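Local coordinates for protein collagen adhesin (PDB 2F68) that binds collagen for the bacterium, probably by closing two immunoglobulin-like domains around the collagen triple helix in a "collagen hug", at residues N16-T21 and T38-N43; D125-I130 and N138-K143; K177-K182 and Q279-E284; G192-D197 and Y258-T263. One frame throughout, in Å; residues are numbered along the deposited sequence.

Contact 1. Residues N16-T21 and T38-N43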
# COMPACT_ATOMS: atom_id res chain seq x y z
N ASN A 16 -17.66 20.88 -14.56
CA ASN A 16 -18.46 19.65 -14.51
C ASN A 16 -18.55 18.92 -13.16
O ASN A 16 -19.52 18.21 -12.91
CB ASN A 16 -18.02 18.68 -15.62
CG ASN A 16 -18.44 19.15 -17.00
OD1 ASN A 16 -17.61 19.52 -17.83
ND2 ASN A 16 -19.75 19.13 -17.26
N VAL A 17 -17.54 19.11 -12.30
CA VAL A 17 -17.52 18.47 -10.98
C VAL A 17 -18.62 19.04 -10.08
O VAL A 17 -18.76 20.26 -9.95
CB VAL A 17 -16.14 18.59 -10.29
CG1 VAL A 17 -16.17 18.03 -8.87
CG2 VAL A 17 -15.07 17.88 -11.10
N THR A 18 -19.40 18.15 -9.47
CA THR A 18 -20.55 18.54 -8.66
C THR A 18 -20.36 18.29 -7.16
O THR A 18 -20.88 19.04 -6.33
CB THR A 18 -21.84 17.84 -9.13
OG1 THR A 18 -21.59 16.45 -9.36
CG2 THR A 18 -22.35 18.48 -10.41
N ASP A 19 -19.63 17.23 -6.82
CA ASP A 19 -19.38 16.88 -5.42
C ASP A 19 -18.05 16.14 -5.23
O ASP A 19 -17.68 15.29 -6.04
CB ASP A 19 -20.54 16.04 -4.85
CG ASP A 19 -20.39 15.75 -3.37
OD1 ASP A 19 -20.16 16.70 -2.59
OD2 ASP A 19 -20.51 14.57 -2.98
N LEU A 20 -17.36 16.48 -4.15
CA LEU A 20 -16.11 15.82 -3.77
C LEU A 20 -16.12 15.53 -2.27
O LEU A 20 -16.10 16.45 -1.45
CB LEU A 20 -14.90 16.67 -4.16
CG LEU A 20 -13.50 16.10 -3.95
CD1 LEU A 20 -13.15 15.04 -4.99
CD2 LEU A 20 -12.47 17.22 -3.98
N THR A 21 -16.15 14.24 -1.92
CA THR A 21 -16.20 13.81 -0.53
C THR A 21 -15.12 12.78 -0.20
O THR A 21 -14.83 11.90 -1.01
CB THR A 21 -17.58 13.20 -0.17
OG1 THR A 21 -17.95 12.22 -1.14
CG2 THR A 21 -18.66 14.28 -0.10
N THR A 38 -17.80 13.21 -8.06
CA THR A 38 -18.95 13.07 -8.96
C THR A 38 -19.02 14.20 -9.99
O THR A 38 -18.55 15.31 -9.72
CB THR A 38 -20.29 13.00 -8.19
OG1 THR A 38 -20.49 14.21 -7.45
CG2 THR A 38 -20.32 11.82 -7.23
N PHE A 39 -19.60 13.91 -11.15
CA PHE A 39 -19.69 14.88 -12.24
C PHE A 39 -20.96 14.70 -13.09
O PHE A 39 -21.51 13.60 -13.16
CB PHE A 39 -18.45 14.82 -13.14
CG PHE A 39 -18.25 13.49 -13.83
CD1 PHE A 39 -18.82 13.25 -15.08
CD2 PHE A 39 -17.49 12.48 -13.24
CE1 PHE A 39 -18.65 12.03 -15.72
CE2 PHE A 39 -17.31 11.26 -13.87
CZ PHE A 39 -17.89 11.03 -15.12
N ASP A 40 -21.40 15.79 -13.72
CA ASP A 40 -22.46 15.74 -14.73
C ASP A 40 -22.24 16.80 -15.82
O ASP A 40 -21.39 17.68 -15.67
CB ASP A 40 -23.86 15.87 -14.09
CG ASP A 40 -24.04 17.15 -13.27
OD1 ASP A 40 -24.78 17.10 -12.27
OD2 ASP A 40 -23.45 18.20 -13.62
N ASP A 41 -23.00 16.71 -16.91
CA ASP A 41 -22.87 17.65 -18.02
C ASP A 41 -23.91 18.77 -18.00
O ASP A 41 -24.34 19.26 -19.05
CB ASP A 41 -22.85 16.91 -19.38
CG ASP A 41 -24.17 16.19 -19.69
OD1 ASP A 41 -24.21 15.48 -20.72
OD2 ASP A 41 -25.15 16.34 -18.94
N LYS A 42 -24.31 19.17 -16.79
CA LYS A 42 -25.31 20.23 -16.60
C LYS A 42 -24.79 21.60 -17.05
O LYS A 42 -25.50 22.35 -17.71
CB LYS A 42 -25.76 20.28 -15.14
CG LYS A 42 -26.92 21.24 -14.86
CD LYS A 42 -27.16 21.40 -13.37
CE LYS A 42 -28.17 22.50 -13.10
NZ LYS A 42 -28.41 22.69 -11.64
N ASN A 43 -23.55 21.90 -16.68
CA ASN A 43 -22.93 23.19 -17.00
C ASN A 43 -22.23 23.23 -18.36
O ASN A 43 -21.94 24.30 -18.89
CB ASN A 43 -21.96 23.62 -15.89
CG ASN A 43 -22.66 23.84 -14.55
OD1 ASN A 43 -23.79 24.34 -14.50
ND2 ASN A 43 -21.98 23.49 -13.47

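Contact 2. Residues D125-I130 and N138-K143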
# COMPACT_ATOMS: atom_id res chain seq x y z
N ASP A 125 -2.01 22.33 10.37
CA ASP A 125 -0.93 21.64 9.67
C ASP A 125 -1.25 20.18 9.37
O ASP A 125 -0.77 19.62 8.38
CB ASP A 125 0.38 21.75 10.46
CG ASP A 125 0.88 23.18 10.59
OD1 ASP A 125 0.57 24.02 9.72
OD2 ASP A 125 1.59 23.47 11.58
N LYS A 126 -2.07 19.56 10.22
CA LYS A 126 -2.44 18.15 10.06
C LYS A 126 -3.63 17.94 9.12
O LYS A 126 -4.05 16.80 8.88
CB LYS A 126 -2.68 17.48 11.42
CG LYS A 126 -3.77 18.11 12.29
CD LYS A 126 -4.25 17.16 13.38
CE LYS A 126 -3.23 16.99 14.50
NZ LYS A 126 -3.71 16.05 15.55
N VAL A 127 -4.17 19.03 8.58
CA VAL A 127 -5.30 18.98 7.66
C VAL A 127 -4.82 18.99 6.20
O VAL A 127 -4.07 19.88 5.79
CB VAL A 127 -6.30 20.14 7.91
CG1 VAL A 127 -7.33 20.25 6.79
CG2 VAL A 127 -7.01 19.96 9.25
N ALA A 128 -5.25 17.98 5.44
CA ALA A 128 -4.94 17.88 4.02
C ALA A 128 -6.17 18.21 3.18
O ALA A 128 -7.23 17.61 3.35
CB ALA A 128 -4.41 16.50 3.69
N THR A 129 -6.02 19.18 2.28
CA THR A 129 -7.12 19.65 1.45
C THR A 129 -7.07 19.03 0.05
O THR A 129 -6.18 19.34 -0.75
CB THR A 129 -7.15 21.20 1.35
OG1 THR A 129 -7.07 21.76 2.66
CG2 THR A 129 -8.43 21.68 0.67
N ILE A 130 -8.03 18.16 -0.24
CA ILE A 130 -8.16 17.55 -1.56
C ILE A 130 -9.15 18.37 -2.39
O ILE A 130 -10.28 18.63 -1.96
CB ILE A 130 -8.60 16.06 -1.46
CG1 ILE A 130 -7.57 15.25 -0.67
CG2 ILE A 130 -8.80 15.46 -2.86
CD1 ILE A 130 -8.03 13.87 -0.24
N ASN A 138 -11.70 18.30 3.34
CA ASN A 138 -10.57 18.18 4.26
C ASN A 138 -10.40 16.80 4.90
O ASN A 138 -11.39 16.13 5.22
CB ASN A 138 -10.66 19.25 5.36
CG ASN A 138 -10.54 20.66 4.81
OD1 ASN A 138 -11.23 21.57 5.28
ND2 ASN A 138 -9.67 20.85 3.83
N VAL A 139 -9.15 16.39 5.08
CA VAL A 139 -8.80 15.14 5.75
C VAL A 139 -7.83 15.42 6.89
O VAL A 139 -6.77 16.02 6.68
CB VAL A 139 -8.16 14.11 4.77
CG1 VAL A 139 -8.05 12.74 5.42
CG2 VAL A 139 -8.96 14.01 3.47
N THR A 140 -8.20 14.98 8.09
CA THR A 140 -7.37 15.17 9.28
C THR A 140 -6.47 13.95 9.50
O THR A 140 -6.95 12.84 9.71
CB THR A 140 -8.23 15.44 10.54
OG1 THR A 140 -9.18 16.47 10.26
CG2 THR A 140 -7.35 15.86 11.72
N VAL A 141 -5.15 14.18 9.44
CA VAL A 141 -4.17 13.12 9.63
C VAL A 141 -3.40 13.32 10.94
O VAL A 141 -2.57 14.22 11.05
CB VAL A 141 -3.18 13.03 8.43
CG1 VAL A 141 -2.23 11.84 8.60
CG2 VAL A 141 -3.93 12.92 7.11
N HIS A 142 -3.70 12.47 11.92
CA HIS A 142 -3.05 12.53 13.23
C HIS A 142 -1.62 11.99 13.15
O HIS A 142 -1.33 11.09 12.36
CB HIS A 142 -3.86 11.75 14.27
CG HIS A 142 -5.28 12.20 14.40
ND1 HIS A 142 -5.65 13.30 15.13
CD2 HIS A 142 -6.42 11.69 13.88
CE1 HIS A 142 -6.96 13.46 15.07
NE2 HIS A 142 -7.45 12.49 14.31
N LYS A 143 -0.74 12.54 13.98
CA LYS A 143 0.68 12.16 13.99
C LYS A 143 0.91 10.76 14.57
O LYS A 143 0.05 10.23 15.29
CB LYS A 143 1.52 13.21 14.73
CG LYS A 143 1.40 13.17 16.26
CD LYS A 143 2.42 14.08 16.92
CE LYS A 143 2.67 13.68 18.37
NZ LYS A 143 1.47 13.85 19.24
O HOH W 1 -2.45 13.76 16.68

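Contact 3. Residues K177-K182 and Q279-E284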
# COMPACT_ATOMS: atom_id res chain seq x y z
N LYS A 177 17.21 -5.98 20.57
CA LYS A 177 18.59 -6.48 20.57
C LYS A 177 18.98 -7.14 21.91
O LYS A 177 20.06 -6.89 22.45
CB LYS A 177 19.59 -5.37 20.20
CG LYS A 177 19.33 -4.73 18.84
CD LYS A 177 20.24 -3.52 18.62
CE LYS A 177 19.86 -2.75 17.37
NZ LYS A 177 18.56 -2.03 17.52
N SER A 178 18.09 -7.98 22.42
CA SER A 178 18.30 -8.66 23.70
C SER A 178 19.06 -9.97 23.53
O SER A 178 19.05 -10.56 22.44
CB SER A 178 16.96 -8.91 24.40
OG SER A 178 16.11 -9.72 23.60
N TYR A 179 19.71 -10.41 24.60
CA TYR A 179 20.42 -11.69 24.62
C TYR A 179 19.43 -12.85 24.56
O TYR A 179 18.40 -12.83 25.23
CB TYR A 179 21.31 -11.80 25.87
CG TYR A 179 22.07 -13.10 25.98
CD1 TYR A 179 23.32 -13.26 25.37
CD2 TYR A 179 21.56 -14.18 26.71
CE1 TYR A 179 24.02 -14.46 25.47
CE2 TYR A 179 22.26 -15.38 26.81
CZ TYR A 179 23.49 -15.51 26.19
OH TYR A 179 24.18 -16.69 26.30
N VAL A 180 19.76 -13.85 23.75
CA VAL A 180 18.90 -15.02 23.58
C VAL A 180 19.61 -16.31 24.04
O VAL A 180 20.80 -16.50 23.79
CB VAL A 180 18.36 -15.12 22.12
CG1 VAL A 180 19.43 -15.59 21.14
CG2 VAL A 180 17.12 -16.01 22.05
N SER A 181 18.86 -17.16 24.74
CA SER A 181 19.41 -18.39 25.32
C SER A 181 19.40 -19.58 24.36
O SER A 181 20.13 -20.55 24.56
CB SER A 181 18.67 -18.75 26.62
OG SER A 181 17.29 -18.92 26.38
N LYS A 182 18.56 -19.50 23.33
CA LYS A 182 18.43 -20.57 22.33
C LYS A 182 18.39 -20.03 20.90
O LYS A 182 18.37 -18.82 20.69
CB LYS A 182 17.20 -21.44 22.63
CG LYS A 182 15.87 -20.68 22.70
CD LYS A 182 14.69 -21.62 22.92
CE LYS A 182 14.26 -22.31 21.64
NZ LYS A 182 13.10 -23.22 21.86
N GLN A 279 13.55 -17.73 23.09
CA GLN A 279 13.53 -17.48 24.53
C GLN A 279 14.56 -16.43 24.94
O GLN A 279 15.76 -16.69 24.94
CB GLN A 279 13.75 -18.78 25.32
CG GLN A 279 13.69 -18.61 26.84
CD GLN A 279 13.89 -19.91 27.61
OE1 GLN A 279 14.13 -20.96 27.02
NE2 GLN A 279 13.79 -19.83 28.93
N GLU A 280 14.07 -15.24 25.28
CA GLU A 280 14.90 -14.19 25.86
C GLU A 280 15.33 -14.64 27.25
O GLU A 280 14.50 -15.10 28.04
CB GLU A 280 14.14 -12.87 25.97
CG GLU A 280 13.70 -12.28 24.63
CD GLU A 280 13.00 -10.94 24.79
OE1 GLU A 280 13.62 -9.99 25.32
OE2 GLU A 280 11.83 -10.83 24.38
N HIS A 281 16.62 -14.52 27.55
CA HIS A 281 17.14 -14.95 28.84
C HIS A 281 16.65 -14.02 29.95
O HIS A 281 17.09 -12.87 30.06
CB HIS A 281 18.67 -15.04 28.83
CG HIS A 281 19.23 -15.86 29.95
ND1 HIS A 281 19.90 -15.30 31.01
CD2 HIS A 281 19.19 -17.19 30.19
CE1 HIS A 281 20.27 -16.25 31.85
NE2 HIS A 281 19.85 -17.41 31.37
N GLY A 282 15.74 -14.54 30.76
CA GLY A 282 15.03 -13.75 31.77
C GLY A 282 13.53 -13.75 31.51
O GLY A 282 12.75 -13.32 32.36
N LYS A 283 13.15 -14.25 30.34
CA LYS A 283 11.75 -14.33 29.93
C LYS A 283 11.34 -15.79 29.68
O LYS A 283 12.19 -16.67 29.55
CB LYS A 283 11.49 -13.49 28.68
CG LYS A 283 11.76 -11.99 28.84
CD LYS A 283 10.66 -11.29 29.62
CE LYS A 283 10.97 -9.81 29.79
NZ LYS A 283 9.90 -9.11 30.56
N GLU A 284 10.03 -16.02 29.62
CA GLU A 284 9.47 -17.36 29.38
C GLU A 284 9.70 -17.81 27.94
O GLU A 284 9.73 -16.99 27.02
CB GLU A 284 7.98 -17.38 29.72
CG GLU A 284 7.68 -17.19 31.21
CD GLU A 284 6.20 -16.94 31.48
OE1 GLU A 284 5.59 -16.11 30.78
OE2 GLU A 284 5.66 -17.57 32.42
O HOH W 2 17.85 -11.41 27.60
O HOH W 3 16.54 -21.50 25.95

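Contact 4. Residues G192-D197 and Y258-T263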
# COMPACT_ATOMS: atom_id res chain seq x y z
N GLY A 192 -2.57 -18.12 -0.18
CA GLY A 192 -2.95 -18.05 -1.59
C GLY A 192 -3.33 -16.66 -2.09
O GLY A 192 -3.64 -15.77 -1.29
N GLY A 193 -3.30 -16.49 -3.41
CA GLY A 193 -3.62 -15.22 -4.04
C GLY A 193 -2.40 -14.36 -4.32
O GLY A 193 -2.52 -13.25 -4.85
N GLN A 194 -1.23 -14.87 -3.95
CA GLN A 194 0.04 -14.15 -4.12
C GLN A 194 1.22 -15.11 -4.29
O GLN A 194 1.21 -16.22 -3.77
CB GLN A 194 0.28 -13.20 -2.93
CG GLN A 194 0.23 -13.87 -1.56
CD GLN A 194 0.07 -12.89 -0.41
OE1 GLN A 194 -0.63 -13.17 0.56
NE2 GLN A 194 0.73 -11.73 -0.51
N GLN A 195 2.23 -14.66 -5.04
CA GLN A 195 3.43 -15.44 -5.28
C GLN A 195 4.69 -14.68 -4.85
O GLN A 195 4.88 -13.52 -5.24
CB GLN A 195 3.52 -15.86 -6.76
CG GLN A 195 4.78 -16.65 -7.14
CD GLN A 195 4.93 -17.96 -6.38
OE1 GLN A 195 3.97 -18.71 -6.21
NE2 GLN A 195 6.15 -18.23 -5.92
N LEU A 196 5.53 -15.34 -4.06
CA LEU A 196 6.75 -14.75 -3.53
C LEU A 196 7.79 -14.46 -4.61
O LEU A 196 8.10 -15.33 -5.43
CB LEU A 196 7.34 -15.66 -2.44
CG LEU A 196 8.78 -15.48 -1.94
CD1 LEU A 196 8.99 -14.15 -1.24
CD2 LEU A 196 9.16 -16.63 -1.03
N ASP A 197 8.32 -13.24 -4.59
CA ASP A 197 9.43 -12.86 -5.45
C ASP A 197 10.72 -12.99 -4.64
O ASP A 197 10.96 -12.22 -3.71
CB ASP A 197 9.25 -11.43 -5.98
CG ASP A 197 10.09 -11.14 -7.22
OD1 ASP A 197 11.05 -11.88 -7.50
OD2 ASP A 197 9.77 -10.15 -7.91
N TYR A 258 10.28 -8.74 2.12
CA TYR A 258 10.06 -9.41 0.83
C TYR A 258 8.74 -8.99 0.18
O TYR A 258 7.76 -8.71 0.86
CB TYR A 258 10.17 -10.94 0.93
CG TYR A 258 9.17 -11.60 1.86
CD1 TYR A 258 7.93 -12.02 1.40
CD2 TYR A 258 9.49 -11.82 3.20
CE1 TYR A 258 7.02 -12.64 2.25
CE2 TYR A 258 8.59 -12.43 4.06
CZ TYR A 258 7.35 -12.84 3.58
OH TYR A 258 6.46 -13.45 4.42
N LYS A 259 8.74 -8.97 -1.16
CA LYS A 259 7.56 -8.59 -1.93
C LYS A 259 6.89 -9.81 -2.56
O LYS A 259 7.56 -10.72 -3.05
CB LYS A 259 7.93 -7.58 -3.02
CG LYS A 259 8.40 -6.23 -2.50
CD LYS A 259 8.80 -5.31 -3.64
CE LYS A 259 9.34 -3.99 -3.11
NZ LYS A 259 9.73 -3.07 -4.22
N THR A 260 5.55 -9.82 -2.53
CA THR A 260 4.77 -10.90 -3.12
C THR A 260 3.89 -10.37 -4.25
O THR A 260 3.06 -9.49 -4.05
CB THR A 260 3.88 -11.61 -2.07
OG1 THR A 260 3.13 -10.64 -1.33
CG2 THR A 260 4.74 -12.43 -1.11
N LYS A 261 4.09 -10.93 -5.45
CA LYS A 261 3.33 -10.54 -6.64
C LYS A 261 1.90 -11.07 -6.56
O LYS A 261 1.68 -12.26 -6.36
CB LYS A 261 4.03 -11.05 -7.91
CG LYS A 261 3.34 -10.70 -9.22
CD LYS A 261 3.59 -9.25 -9.63
CE LYS A 261 2.92 -8.93 -10.96
NZ LYS A 261 3.20 -7.53 -11.40
N ILE A 262 0.94 -10.16 -6.73
CA ILE A 262 -0.48 -10.51 -6.68
C ILE A 262 -0.91 -11.27 -7.93
O ILE A 262 -0.76 -10.78 -9.05
CB ILE A 262 -1.37 -9.25 -6.47
CG1 ILE A 262 -1.14 -8.67 -5.07
CG2 ILE A 262 -2.85 -9.57 -6.69
CD1 ILE A 262 -1.74 -7.29 -4.85
N THR A 263 -1.43 -12.48 -7.72
CA THR A 263 -1.95 -13.31 -8.80
C THR A 263 -3.48 -13.21 -8.89
O THR A 263 -4.05 -13.29 -9.99
CB THR A 263 -1.54 -14.79 -8.65
OG1 THR A 263 -1.91 -15.26 -7.35
CG2 THR A 263 -0.04 -14.96 -8.84

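Contact 1. Residues N16-T21 and T38-N43
The shortest polar bond here joins the side-chain amide of N16 to the backbone of D40, with ND2 of N16 lying 2.7 Å from O of D40. The acceptor is close to the amide plane, and ND2 also bonds to O of G44, so this one nitrogen serves two carbonyls, one on the last residue of the second strand and one in the turn after it. The N16 chi1 of -72° sets CG beside the backbone N and anti to the carbonyl carbon. The same two residues are tied a second time, since N of D40 donates to O of N16 at 3.2 Å. Asparagine suits this place at the end of helix 13-16 because a short, flat amide can reach across to main-chain oxygens.

Beyond N16 the antiparallel strands are out of step by one residue. V17 faces F39 but D19 faces T38, which makes T18 the extra residue of a beta bulge. N of T18 reaches O of T38 at 3.0 Å in a nearly straight bond, and N of T38 returns one to O of D19 at 2.9 Å. The bulge brings the two threonine hydroxyls together, OG1 of T18 being 3.1 Å from OG1 of T38, where either may donate. Meanwhile CG2 of T18 rests against both carboxylate oxygens of D40, each 3.4 Å away. V17 and F39 turn to the opposite face, where both touch I52 and the F39 ring meets F94 steeply.

Polar bonding therefore lines one side of this Ig-like hairpin and apolar packing the other, and the bulge is held by side-chain hydroxyls as well as by the backbone.

Contact 2. Residues D125-I130 and N138-K143
K126 reaches over the end of the hairpin toward H142, and each part of its chain meets something different. CB lies 3.3 Å from O of V141. CG sits between the backbone N and the carbonyl carbon (chi1 59°), and further out CD packs on the methyl CG2 of T140 at 3.7 Å. A bend at chi3 (73°) turns CE, and beyond it NZ makes a weak bond to ND1 of H142 at 3.4 Å, approaching the ring obliquely. A stronger partner is a water 2.8 Å from NZ, which also weakly accepts from N of K143. The T140 methyl lies over one face of the imidazole, offset toward the rim. Lysine fits because a methylene, CD, can rest on the threonine methyl while the ammonium beyond it stays with polar partners.

Along strands 127-130 and 138-141, A128 and V139 form a hydrogen-bonded antiparallel pair, N of A128 to O of V139 at 2.8 Å and N of V139 to O of A128 at 2.9 Å. On their face of the sheet CD1 of I130 meets CG2 of V139 at 3.8 Å, next to V22 of strand 17-27. The small A128 fits against V62 and I64. The other face carries V127, T129, N138 and T140; there CG1 of V127 packs on CB of N138 at 3.8 Å.

NE2 of H142 bonds to K26, so the imidazole has a lysine at each nitrogen. A neutral ring can accept at one nitrogen only, so the two ammonium groups probably compete, and their positive charge would tend to discourage protonation of the histidine.

Contact 3. Residues K177-K182 and Q279-E284
Two serines facing E280 and Q279 share one rotamer: OG lies between the backbone N and the carbonyl carbon in both S178 (chi1 60°) and S181 (chi1 59°). This puts OG of S178 3.0 Å from OE1 of E280, where it can donate, though another acceptor competes for its proton. OG of S181 likewise stands 3.1 Å from O of Q279, again with a rival acceptor, and a water links this hydroxyl to OE1 of Q279.

The same carbonyl oxygen of Q279 takes the backbone N of S181 at 3.1 Å, almost straight on (C=O...N 175°). CG2 of V180 also touches it, at 3.3 Å. One step on, N of H281 bonds weakly to O of Y179, and a second water joins that oxygen to O of H281. The Y179 ring and H281 lie side by side, with CB of H281 in the plane of the tyrosine ring at its edge, 3.7 Å from CD2. K182 crosses Q279 at about a right angle through its methylenes, while its NZ forms a salt bridge with E285.

E280 to K283 is a type II turn, and G282 takes its third position, where the positive phi is easy for glycine. V180 and E280 form a single backbone bridge, joining the loop between strands 166-173 and 184-190 to the one between 269-278 and 286-287, with F152 against S178 and E280.

Contact 4. Residues G192-D197 and Y258-T263
Q195 and K261 exchange two backbone bonds, N of Q195 to O of K261 at 2.8 Å and N of K261 to O of Q195 at 2.7 Å, the second noticeably bent (135° at the hydrogen). They are the hydrogen-bonded pair of an antiparallel ladder in the collagen-binding domain, whose two facing sheets are consistent with the Ig-like sandwich of this adhesin family. The ladder runs on to N of D197, 3.0 Å from O of K259. At its other end N of T263 bonds to O of G193 at 3.2 Å, coming from above the carbonyl plane. G193 has a positive phi of 94°, at which a CB would press on the preceding carbonyl oxygen.

Side chains divide by face. Q195 and K261 share one, where the amide of Q195 bonds to N235 and N238 and the lysine chain leads away from the strand pair. Long polar residues suit that side. Q194, L196, T260 and I262 share the other, which meets strands 184-190 and 269-278 through I190 and F270. OG1 of T260 is buried here, satisfied by O of V167 and NE1 of W169, so threonine offers a hydroxyl to the neighbouring strand while its CG2 lies 3.9 Å from CA of L196.

Y258 extends this inward side. Its ring meets that of W169, and its OH bonds to N272. L196, with CG anti to the backbone N (chi1 165°), crosses the tyrosine side chain at about a right angle and sets CD1 3.6 Å from CD1 of Y258.

In the fold
Contacts 1 and 2 belong to hairpins of one sheet, since strands 17-27 and 135-141 are neighbours in it, and they touch directly where CD2 of L20 packs 3.3 Å from O of I130. Contacts 3 and 4 lie in the collagen-binding domain, contact 4 nested within the chain closed by contact 3, their centres about 33 Å apart. Contacts 1, 2 and 4 are partly buried strand pairs, each with one face turned to the interior, largely apolar in contacts 1 and 2 but holding a buried threonine hydroxyl in contact 4. Contact 3 is a surface meeting of loops, relying on serine hydroxyls and bridging waters. Hydroxyls mark the bulge of contact 1, whereas a lysine and a histidine meet just beyond the strand ends of contact 2.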